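Local coordinates for protein complement C1r subcomponent (Homo sapiens, PDB 6F1D) that acts as the serine protease that activates C1s in the complement C1 complex, represented here by its second CUB domain, which binds calcium, at residues E53-P56 and P61-Q64; C30-R35 and R106-R111. All blocks are in the same frame, centred on the assembly; numbering follows the deposited sequence.

Contact 1: E53-P56 and P61-Q64; sequences EDHP and PYDQ. Unlike the reference sequence in segment 53-56: Glu53 (reference Asp), Pro56 (reference Gln). With CA (calcium ion), chain B.
Glu53 gives a calcium ion a single oxygen, OE2, at 2.3 Å, whereas Asp63 grips the same ion with OD1 (2.6 Å) and OD2 (2.5 Å), the two carboxylate planes turned 60° apart. Two waters, Asp100 and Ser102 complete the shell, and Tyr24 OH, hydrogen-bonded to Asp63 OD2 and Glu53 N, ties both ligands together. The loop before strand 64-69 thus supplies two of the four protein ligands of the CUB-domain calcium site, the loop after strand 92-98 the others. Water 1 bridges the backbones, donating to Glu53 O (2.8 Å) and Asp63 O and accepting from Tyr62 N. Van der Waals packing centres on Tyr62. With CG anti to its carbonyl carbon (chi1 -66°), the ring lies between Pro61 CG over one face and Glu53 OE1 over the other, while Asp54 O meets the ring edge 3.3 Å from Tyr62 CE1. A serine in place of Tyr62 would probably open a gap between Pro61 and Glu53 and leave the His55 edge without its phenol neighbour. His55 CB rests on Pro61 CG (3.4 Å), and Tyr62 OH sits at the imidazole edge, 3.3 Å from His55 CD2, whereas His55 ND1 is hydrogen-bonded to Glu57 N.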
loop_
_atom_site.group_PDB
_atom_site.type_symbol
_atom_site.label_atom_id
_atom_site.label_comp_id
_atom_site.label_asym_id
_atom_site.label_seq_id
_atom_site.Cartn_x
_atom_site.Cartn_y
_atom_site.Cartn_z
ATOM N N GLU A 53 1.382 10.612 -6.720
ATOM C CA GLU A 53 1.371 12.042 -7.005
ATOM C C GLU A 53 1.329 12.835 -5.691
ATOM O O GLU A 53 0.603 12.457 -4.751
ATOM C CB GLU A 53 0.152 12.351 -7.901
ATOM C CG GLU A 53 -0.024 13.846 -8.293
ATOM C CD GLU A 53 -1.354 14.107 -8.994
ATOM O OE1 GLU A 53 -1.482 15.128 -9.702
ATOM O OE2 GLU A 53 -2.294 13.309 -8.818
ATOM N N ASP A 54 2.137 13.891 -5.590
ATOM C CA ASP A 54 2.188 14.682 -4.352
ATOM C C ASP A 54 2.061 16.176 -4.646
ATOM O O ASP A 54 1.730 16.597 -5.757
ATOM C CB ASP A 54 3.469 14.414 -3.537
ATOM C CG ASP A 54 4.713 14.876 -4.252
ATOM O OD1 ASP A 54 4.611 15.289 -5.438
ATOM O OD2 ASP A 54 5.814 14.813 -3.643
ATOM N N HIS A 55 2.395 17.006 -3.644
ATOM C CA HIS A 55 2.204 18.465 -3.684
ATOM C C HIS A 55 3.329 19.104 -2.883
ATOM O O HIS A 55 3.723 18.553 -1.847
ATOM C CB HIS A 55 0.845 18.831 -3.066
ATOM C CG HIS A 55 0.487 20.277 -3.173
ATOM N ND1 HIS A 55 1.059 21.239 -2.376
ATOM C CD2 HIS A 55 -0.381 20.926 -3.986
ATOM C CE1 HIS A 55 0.569 22.423 -2.697
ATOM N NE2 HIS A 55 -0.307 22.261 -3.671
ATOM N N PRO A 56 3.853 20.250 -3.316
ATOM C CA PRO A 56 5.012 20.844 -2.620
ATOM C C PRO A 56 4.743 21.327 -1.196
ATOM O O PRO A 56 5.714 21.526 -0.454
ATOM C CB PRO A 56 5.394 22.029 -3.513
ATOM C CG PRO A 56 4.751 21.792 -4.818
ATOM C CD PRO A 56 3.508 20.971 -4.550
ATOM N N PRO A 61 -2.402 15.757 -0.778
ATOM C CA PRO A 61 -3.760 16.232 -1.080
ATOM C C PRO A 61 -4.406 15.516 -2.242
ATOM O O PRO A 61 -5.630 15.580 -2.388
ATOM C CB PRO A 61 -3.538 17.714 -1.424
ATOM C CG PRO A 61 -2.197 17.696 -2.121
ATOM C CD PRO A 61 -1.377 16.620 -1.373
ATOM N N TYR A 62 -3.648 14.806 -3.060
ATOM C CA TYR A 62 -4.216 14.318 -4.318
ATOM C C TYR A 62 -4.557 12.848 -4.199
ATOM O O TYR A 62 -5.729 12.461 -4.230
ATOM C CB TYR A 62 -3.214 14.539 -5.449
ATOM C CG TYR A 62 -2.936 16.005 -5.759
ATOM C CD1 TYR A 62 -1.631 16.466 -5.918
ATOM C CD2 TYR A 62 -3.981 16.933 -5.896
ATOM C CE1 TYR A 62 -1.371 17.769 -6.205
ATOM C CE2 TYR A 62 -3.713 18.247 -6.183
ATOM C CZ TYR A 62 -2.398 18.648 -6.354
ATOM O OH TYR A 62 -2.130 19.960 -6.636
ATOM N N ASP A 63 -3.533 12.022 -4.082
ATOM C CA ASP A 63 -3.662 10.576 -4.011
ATOM C C ASP A 63 -3.022 10.167 -2.701
ATOM O O ASP A 63 -2.107 10.850 -2.246
ATOM C CB ASP A 63 -2.923 9.843 -5.175
ATOM C CG ASP A 63 -3.312 10.354 -6.545
ATOM O OD1 ASP A 63 -4.404 10.936 -6.702
ATOM O OD2 ASP A 63 -2.504 10.192 -7.488
ATOM N N GLN A 64 -3.494 9.065 -2.090
ATOM C CA GLN A 64 -2.946 8.671 -0.789
ATOM C C GLN A 64 -2.849 7.168 -0.715
ATOM O O GLN A 64 -3.801 6.480 -1.099
ATOM C CB GLN A 64 -3.826 9.123 0.396
ATOM C CG GLN A 64 -4.113 10.615 0.453
ATOM C CD GLN A 64 -5.263 11.066 -0.477
ATOM O OE1 GLN A 64 -6.201 10.322 -0.724
ATOM N NE2 GLN A 64 -5.203 12.326 -0.933
HETATM CA CA CA B . -3.755 11.527 -9.139
HETATM O O HOH W 1 -1.239 13.185 -2.794
HETATM O O HOH W 2 -5.128 9.805 -9.876
HETATM O O HOH W 3 -2.037 10.337 -10.581
#

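Contact 2: C30-R35 and R106-R111; sequences CNYSIR and RGWKLR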
loop_
_atom_site.group_PDB
_atom_site.type_symbol
_atom_site.label_atom_id
_atom_site.label_comp_id
_atom_site.label_asym_id
_atom_site.label_seq_id
_atom_site.Cartn_x
_atom_site.Cartn_y
_atom_site.Cartn_z
ATOM N N CYS A 30 -9.235 1.728 -3.487
ATOM C CA CYS A 30 -8.794 0.341 -3.456
ATOM C C CYS A 30 -8.533 -0.096 -2.020
ATOM O O CYS A 30 -7.935 0.645 -1.241
ATOM C CB CYS A 30 -7.507 0.173 -4.275
ATOM S SG CYS A 30 -7.677 0.712 -5.942
ATOM N N ASN A 31 -8.975 -1.306 -1.675
ATOM C CA ASN A 31 -8.690 -1.890 -0.368
ATOM C C ASN A 31 -7.975 -3.217 -0.570
ATOM O O ASN A 31 -8.528 -4.141 -1.183
ATOM C CB ASN A 31 -9.995 -2.102 0.423
ATOM C CG ASN A 31 -9.762 -2.806 1.761
ATOM O OD1 ASN A 31 -8.749 -2.578 2.449
ATOM N ND2 ASN A 31 -10.707 -3.670 2.137
ATOM N N TYR A 32 -6.777 -3.328 -0.012
ATOM C CA TYR A 32 -5.991 -4.550 -0.024
ATOM C C TYR A 32 -5.866 -5.045 1.407
ATOM O O TYR A 32 -5.427 -4.296 2.274
ATOM C CB TYR A 32 -4.587 -4.287 -0.569
ATOM C CG TYR A 32 -4.546 -3.583 -1.906
ATOM C CD1 TYR A 32 -4.340 -4.303 -3.070
ATOM C CD2 TYR A 32 -4.668 -2.188 -1.998
ATOM C CE1 TYR A 32 -4.295 -3.669 -4.319
ATOM C CE2 TYR A 32 -4.608 -1.540 -3.242
ATOM C CZ TYR A 32 -4.419 -2.292 -4.382
ATOM O OH TYR A 32 -4.373 -1.674 -5.610
ATOM N N SER A 33 -6.247 -6.282 1.665
ATOM C CA SER A 33 -6.151 -6.824 3.018
ATOM C C SER A 33 -5.159 -7.971 3.042
ATOM O O SER A 33 -5.173 -8.829 2.146
ATOM C CB SER A 33 -7.528 -7.323 3.522
ATOM O OG SER A 33 -8.485 -6.266 3.498
ATOM N N ILE A 34 -4.353 -8.032 4.097
ATOM C CA ILE A 34 -3.489 -9.177 4.379
ATOM C C ILE A 34 -3.947 -9.795 5.686
ATOM O O ILE A 34 -4.089 -9.089 6.694
ATOM C CB ILE A 34 -2.017 -8.761 4.503
ATOM C CG1 ILE A 34 -1.638 -7.867 3.332
ATOM C CG2 ILE A 34 -1.127 -10.033 4.609
ATOM C CD1 ILE A 34 -0.179 -7.340 3.472
ATOM N N ARG A 35 -4.197 -11.093 5.674
ATOM C CA ARG A 35 -4.649 -11.770 6.888
ATOM C C ARG A 35 -3.866 -13.065 6.993
ATOM O O ARG A 35 -3.996 -13.929 6.117
ATOM C CB ARG A 35 -6.158 -12.051 6.845
ATOM C CG ARG A 35 -7.047 -10.766 6.819
ATOM C CD ARG A 35 -7.032 -10.134 8.198
ATOM N NE ARG A 35 -7.916 -8.975 8.331
ATOM C CZ ARG A 35 -7.712 -7.792 7.762
ATOM N NH1 ARG A 35 -6.626 -7.582 6.998
ATOM N NH2 ARG A 35 -8.603 -6.808 7.980
ATOM N N ARG A 106 3.605 6.429 -11.395
ATOM C CA ARG A 106 3.877 5.019 -11.655
ATOM C C ARG A 106 3.288 4.099 -10.597
ATOM O O ARG A 106 3.059 2.924 -10.893
ATOM C CB ARG A 106 5.381 4.792 -11.790
ATOM C CG ARG A 106 5.974 5.559 -12.989
ATOM C CD ARG A 106 7.450 5.412 -13.047
ATOM N NE ARG A 106 7.801 4.235 -13.817
ATOM C CZ ARG A 106 9.045 3.789 -13.956
ATOM N NH1 ARG A 106 10.048 4.444 -13.374
ATOM N NH2 ARG A 106 9.281 2.698 -14.683
ATOM N N GLY A 107 3.038 4.582 -9.364
ATOM C CA GLY A 107 2.368 3.754 -8.356
ATOM C C GLY A 107 3.318 3.073 -7.378
ATOM O O GLY A 107 4.450 3.520 -7.171
ATOM N N TRP A 108 2.913 1.948 -6.796
ATOM C CA TRP A 108 3.743 1.381 -5.738
ATOM C C TRP A 108 3.638 -0.128 -5.833
ATOM O O TRP A 108 2.677 -0.671 -6.391
ATOM C CB TRP A 108 3.281 1.861 -4.348
ATOM C CG TRP A 108 1.805 1.680 -4.191
ATOM C CD1 TRP A 108 0.841 2.576 -4.539
ATOM C CD2 TRP A 108 1.104 0.508 -3.726
ATOM N NE1 TRP A 108 -0.404 2.067 -4.258
ATOM C CE2 TRP A 108 -0.273 0.795 -3.784
ATOM C CE3 TRP A 108 1.512 -0.748 -3.231
ATOM C CZ2 TRP A 108 -1.251 -0.111 -3.393
ATOM C CZ3 TRP A 108 0.529 -1.643 -2.852
ATOM C CH2 TRP A 108 -0.832 -1.312 -2.922
ATOM N N LYS A 109 4.620 -0.794 -5.242
ATOM C CA LYS A 109 4.615 -2.242 -5.152
ATOM C C LYS A 109 5.368 -2.594 -3.875
ATOM O O LYS A 109 6.408 -1.987 -3.591
ATOM C CB LYS A 109 5.319 -2.864 -6.368
ATOM C CG LYS A 109 5.488 -4.376 -6.318
ATOM C CD LYS A 109 5.827 -4.888 -7.716
ATOM C CE LYS A 109 6.180 -6.360 -7.712
ATOM N NZ LYS A 109 6.588 -6.811 -9.084
ATOM N N LEU A 110 4.871 -3.591 -3.146
ATOM C CA LEU A 110 5.510 -4.037 -1.911
ATOM C C LEU A 110 5.553 -5.551 -1.919
ATOM O O LEU A 110 4.787 -6.213 -2.629
ATOM C CB LEU A 110 4.758 -3.547 -0.660
ATOM C CG LEU A 110 3.358 -4.070 -0.426
ATOM C CD1 LEU A 110 3.395 -5.424 0.291
ATOM C CD2 LEU A 110 2.575 -3.053 0.480
ATOM N N ARG A 111 6.484 -6.091 -1.143
ATOM C CA ARG A 111 6.499 -7.501 -0.775
ATOM C C ARG A 111 6.255 -7.596 0.723
ATOM O O ARG A 111 6.918 -6.906 1.516
ATOM C CB ARG A 111 7.828 -8.164 -1.110
ATOM C CG ARG A 111 7.934 -9.631 -0.622
ATOM C CD ARG A 111 8.907 -10.469 -1.453
ATOM N NE ARG A 111 8.731 -11.900 -1.177
ATOM C CZ ARG A 111 9.522 -12.604 -0.382
ATOM N NH1 ARG A 111 10.579 -12.035 0.206
ATOM N NH2 ARG A 111 9.267 -13.888 -0.197
#
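Trp108 drives the edge of its six-membered ring into the face of Tyr32, a T-shaped pair with ring planes 81° apart and centroids separated by 5.2 Å. The touching edge is the CZ2-CH2 side of the indole: Trp108 CZ2 lies 3.7 Å from Tyr32 CE2, and Trp108 CH2 stands 3.8 Å above the phenol plane, displaced from the ring centre toward the rim that carries Tyr32 CE2. Tyr32 CE2 in turn lies in the plane of the indole, at its edge. The two side chains reach for each other from opposite directions, so they span backbones whose nearest CA atoms, those of Tyr32 and Leu110, remain 11.7 Å apart. Trp108 achieves its reach with CG held between the backbone N and the carbonyl carbon (chi1 50°), which swings the indole inward. The pair lies in the core of the CUB beta-sandwich, strand 29-35 coming from one sheet and the chain entering strand 109-116 from the other. Ile34 and Leu110 also point inward, two residues further along each chain, but come no nearer to the opposite segment than 5.2 Å. Around the pair, Phe97 makes a second edge-to-face contact with Trp108, Phe46, Phe50 and Ile52 pack against the indole, and Ile15 lies against Tyr32. Trp108 N is hydrogen-bonded to Ser17 OG, in a residue that also binds sodium, and Gly107 just before it has backbone angles (phi 98°) at which a side chain would jam against Arg106 O. Strand 29-35 is fixed by the disulfide from Cys30 to Cys3 and by backbone bonds of Cys30 and Tyr32 to Phe97 and Leu95, and Arg35 forms a salt bridge with Asp94.

In the fold
After strands 6-8 and 13-16, the chain runs through strand 29-35, the early half of contact 2, then crosses to the other sheet as strand 40-46. The connection that follows holds both halves of contact 1, closing a short loop with four residues between them before strand 64-69 begins. Contact 2 closes much later, at 106-111, with 70 residues in between, so contact 1 is nested inside it. One contact joins the two sheets through the core; the other ties one loop to the calcium ion at one end of the sandwich. Their centres lie about 18 Å apart and their nearest atoms about 6 Å, so the two do not touch, but Ile52, preceding contact 1, packs against Trp108.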